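Local coordinates for protein putative esterase/lipase/thioesterase (Silicibacter sp., PDB 2PBL) that probably hydrolyses ester or thioester bonds, as a putative esterase, lipase or thioesterase of the alpha/beta-hydrolase fold, at residues A[62-68]-A[93-99]. Residues are numbered along the deposited sequence.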
ATOM      1  N   PRO A  62     -19.972   0.350  -9.910  1.00 17.86           N
ATOM      2  CA  PRO A  62     -19.074   0.718  -8.823  1.00 17.22           C
ATOM      3  C   PRO A  62     -19.317   2.123  -8.286  1.00 18.81           C
ATOM      4  O   PRO A  62     -19.581   3.043  -9.068  1.00 18.58           O
ATOM      5  CB  PRO A  62     -17.684   0.586  -9.476  1.00 18.14           C
ATOM      6  CG  PRO A  62     -17.881  -0.318 -10.613  1.00 22.23           C
ATOM      7  CD  PRO A  62     -19.240  -0.044 -11.122  1.00 16.13           C
ATOM      8  N   VAL A  63     -19.272   2.273  -6.967  1.00 16.73           N
ATOM      9  CA  VAL A  63     -19.416   3.570  -6.336  1.00 17.92           C
ATOM     10  C   VAL A  63     -18.112   4.372  -6.414  1.00 16.49           C
ATOM     11  O   VAL A  63     -18.065   5.560  -6.022  1.00 17.10           O
ATOM     12  CB  VAL A  63     -19.815   3.490  -4.820  1.00 19.07           C
ATOM     13  CG1 VAL A  63     -21.084   2.687  -4.617  1.00 20.61           C
ATOM     14  CG2 VAL A  63     -18.706   2.957  -3.959  1.00 19.64           C
ATOM     15  N   GLY A  64     -17.043   3.710  -6.854  1.00 15.33           N
ATOM     16  CA  GLY A  64     -15.753   4.320  -6.926  1.00 16.21           C
ATOM     17  C   GLY A  64     -14.673   3.268  -6.996  1.00 16.34           C
ATOM     18  O   GLY A  64     -14.954   2.048  -7.044  1.00 12.10           O
ATOM     19  N   LEU A  65     -13.435   3.758  -6.936  1.00  8.99           N
ATOM     20  CA  LEU A  65     -12.247   2.932  -7.051  1.00 12.27           C
ATOM     21  C   LEU A  65     -11.372   2.939  -5.827  1.00 12.24           C
ATOM     22  O   LEU A  65     -11.008   4.003  -5.314  1.00 13.03           O
ATOM     23  CB  LEU A  65     -11.379   3.438  -8.210  1.00 13.19           C
ATOM     24  CG  LEU A  65      -9.987   2.846  -8.344  1.00 14.21           C
ATOM     25  CD1 LEU A  65     -10.065   1.342  -8.698  1.00 13.42           C
ATOM     26  CD2 LEU A  65      -9.181   3.570  -9.386  1.00  9.08           C
ATOM     27  N   PHE A  66     -10.996   1.744  -5.382  1.00 13.37           N
ATOM     28  CA  PHE A  66     -10.104   1.582  -4.243  1.00 13.14           C
ATOM     29  C   PHE A  66      -8.849   0.890  -4.740  1.00 13.71           C
ATOM     30  O   PHE A  66      -8.946  -0.209  -5.275  1.00 12.96           O
ATOM     31  CB  PHE A  66     -10.802   0.784  -3.119  1.00 11.19           C
ATOM     32  CG  PHE A  66      -9.871   0.154  -2.085  1.00 13.73           C
ATOM     33  CD1 PHE A  66      -8.765   0.787  -1.597  1.00 14.87           C
ATOM     34  CD2 PHE A  66     -10.204  -1.062  -1.523  1.00 15.26           C
ATOM     35  CE1 PHE A  66      -8.014   0.210  -0.599  1.00 14.90           C
ATOM     36  CE2 PHE A  66      -9.446  -1.652  -0.557  1.00 17.70           C
ATOM     37  CZ  PHE A  66      -8.359  -1.011  -0.084  1.00 13.41           C
ATOM     38  N   VAL A  67      -7.689   1.536  -4.580  1.00 13.08           N
ATOM     39  CA  VAL A  67      -6.419   0.899  -4.970  1.00 11.38           C
ATOM     40  C   VAL A  67      -5.690   0.447  -3.730  1.00 10.27           C
ATOM     41  O   VAL A  67      -5.412   1.257  -2.832  1.00 13.21           O
ATOM     42  CB  VAL A  67      -5.498   1.789  -5.758  1.00 11.67           C
ATOM     43  CG1 VAL A  67      -4.206   1.033  -6.200  1.00 12.47           C
ATOM     44  CG2 VAL A  67      -6.229   2.384  -6.970  1.00 12.03           C
ATOM     45  N   PHE A  68      -5.306  -0.829  -3.695  1.00 13.58           N
ATOM     46  CA  PHE A  68      -4.502  -1.324  -2.596  1.00 10.95           C
ATOM     47  C   PHE A  68      -3.084  -1.654  -3.079  1.00 11.35           C
ATOM     48  O   PHE A  68      -2.918  -2.388  -4.041  1.00 14.08           O
ATOM     49  CB  PHE A  68      -5.148  -2.507  -1.915  1.00 10.91           C
ATOM     50  CG  PHE A  68      -4.264  -3.140  -0.895  1.00 11.93           C
ATOM     51  CD1 PHE A  68      -4.167  -2.619   0.394  1.00 13.08           C
ATOM     52  CD2 PHE A  68      -3.485  -4.251  -1.234  1.00 12.13           C
ATOM     53  CE1 PHE A  68      -3.319  -3.228   1.333  1.00 19.49           C
ATOM     54  CE2 PHE A  68      -2.652  -4.846  -0.355  1.00  9.99           C
ATOM     55  CZ  PHE A  68      -2.575  -4.357   0.967  1.00 15.09           C
ATOM     56  N   GLY A  93     -19.500  -1.824  -2.616  1.00 17.64           N
ATOM     57  CA  GLY A  93     -19.697  -1.353  -3.979  1.00 18.70           C
ATOM     58  C   GLY A  93     -18.520  -0.699  -4.679  1.00 18.86           C
ATOM     59  O   GLY A  93     -18.701  -0.119  -5.738  1.00 17.86           O
ATOM     60  N   TRP A  94     -17.319  -0.818  -4.107  1.00 18.07           N
ATOM     61  CA  TRP A  94     -16.112  -0.274  -4.717  1.00 16.73           C
ATOM     62  C   TRP A  94     -15.464  -1.288  -5.639  1.00 16.88           C
ATOM     63  O   TRP A  94     -15.438  -2.490  -5.340  1.00 18.27           O
ATOM     64  CB  TRP A  94     -15.093   0.064  -3.630  1.00 15.57           C
ATOM     65  CG  TRP A  94     -15.541   1.197  -2.791  1.00 14.28           C
ATOM     66  CD1 TRP A  94     -16.468   1.151  -1.810  1.00 13.77           C
ATOM     67  CD2 TRP A  94     -15.139   2.558  -2.906  1.00 18.45           C
ATOM     68  NE1 TRP A  94     -16.670   2.390  -1.274  1.00 15.32           N
ATOM     69  CE2 TRP A  94     -15.852   3.283  -1.917  1.00 23.34           C
ATOM     70  CE3 TRP A  94     -14.223   3.241  -3.724  1.00 15.90           C
ATOM     71  CZ2 TRP A  94     -15.712   4.655  -1.752  1.00 15.96           C
ATOM     72  CZ3 TRP A  94     -14.068   4.599  -3.539  1.00 12.79           C
ATOM     73  CH2 TRP A  94     -14.817   5.302  -2.580  1.00 18.52           C
ATOM     74  N   ALA A  95     -14.935  -0.811  -6.756  1.00 16.51           N
ATOM     75  CA  ALA A  95     -14.066  -1.661  -7.583  1.00 16.59           C
ATOM     76  C   ALA A  95     -12.721  -1.615  -6.886  1.00 15.74           C
ATOM     77  O   ALA A  95     -12.378  -0.629  -6.257  1.00 16.47           O
ATOM     78  CB  ALA A  95     -13.942  -1.157  -8.993  1.00 16.66           C
ATOM     79  N   VAL A  96     -11.938  -2.670  -6.984  1.00 14.86           N
ATOM     80  CA  VAL A  96     -10.676  -2.694  -6.268  1.00 13.98           C
ATOM     81  C   VAL A  96      -9.499  -3.049  -7.166  1.00 13.82           C
ATOM     82  O   VAL A  96      -9.484  -4.108  -7.787  1.00 13.73           O
ATOM     83  CB  VAL A  96     -10.767  -3.701  -5.064  1.00 16.13           C
ATOM     84  CG1 VAL A  96      -9.432  -3.805  -4.339  1.00 14.04           C
ATOM     85  CG2 VAL A  96     -11.883  -3.275  -4.119  1.00 16.58           C
ATOM     86  N   ALA A  97      -8.498  -2.165  -7.221  1.00 13.83           N
ATOM     87  CA  ALA A  97      -7.340  -2.409  -8.037  1.00 10.60           C
ATOM     88  C   ALA A  97      -6.151  -2.760  -7.168  1.00 12.79           C
ATOM     89  O   ALA A  97      -5.924  -2.096  -6.161  1.00 12.34           O
ATOM     90  CB  ALA A  97      -7.010  -1.158  -8.907  1.00 11.25           C
HETATM   91  N   MSE A  98      -5.322  -3.685  -7.629  1.00 11.56           N
HETATM   92  CA  MSE A  98      -4.115  -4.081  -6.931  1.00 11.78           C
HETATM   93  C   MSE A  98      -2.918  -4.197  -7.868  1.00 13.11           C
HETATM   94  O   MSE A  98      -2.806  -5.128  -8.612  1.00 12.46           O
HETATM   95  CB  MSE A  98      -4.331  -5.385  -6.171  1.00 12.52           C
HETATM   96  CG  MSE A  98      -5.181  -5.163  -4.951  1.00 11.18           C
HETATM   97 SE   MSE A  98      -5.419  -6.815  -3.911  0.75 15.95          SE
HETATM   98  CE  MSE A  98      -6.513  -6.188  -2.503  1.00 11.15           C
ATOM     99  N   PRO A  99      -2.002  -3.214  -7.837  1.00 14.82           N
ATOM    100  CA  PRO A  99      -0.903  -3.411  -8.777  1.00 14.32           C
ATOM    101  C   PRO A  99       0.280  -4.179  -8.221  1.00 16.23           C
ATOM    102  O   PRO A  99       0.490  -4.271  -6.984  1.00 14.29           O
ATOM    103  CB  PRO A  99      -0.438  -1.972  -9.032  1.00 15.43           C
ATOM    104  CG  PRO A  99      -0.634  -1.344  -7.723  1.00 12.01           C
ATOM    105  CD  PRO A  99      -1.907  -1.920  -7.152  1.00 13.01           C
TER
HETATM  106  O   HOH W   1      -0.925  -4.395  -4.645  1.00 16.14           O
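How parallel strands pair is well illustrated here. Val63 N donates a hydrogen bond to the O of Gly93 (2.7 Å), which closes helix 87-91 in a Schellman motif, while Val63 CG2 sits over the five-membered ring of Trp94, 3.4 Å from its centroid, a CH-pi contact. The indole then leans against the backbone of Gly64, where a CB would strike Trp94 CZ3. From here one strand reaches its neighbour through alternate residues: Gly64 O accepts from Ala95 N (2.9 Å), Phe66 N donates to Ala95 O (2.9 Å), Phe66 O accepts from Ala97 N (2.8 Å), and Phe68 N reaches Ala97 O (2.8 Å). Leu65 and Val67 bond instead to strand 131-136 and pack against Ala97; Leu65 and Ala97 also touch Ala123 of helix 109-126. On the other face Phe66 meets Val96, and both touch Ala89 of helix 87-91. Phe68 makes a Met-aromatic contact with selenomethionine Met98; a water joins Phe68 O to Pro99 O. Strands 64-69 and 94-99, linked through helix 87-91, form a beta-alpha-beta crossover within the alpha/beta-hydrolase sheet.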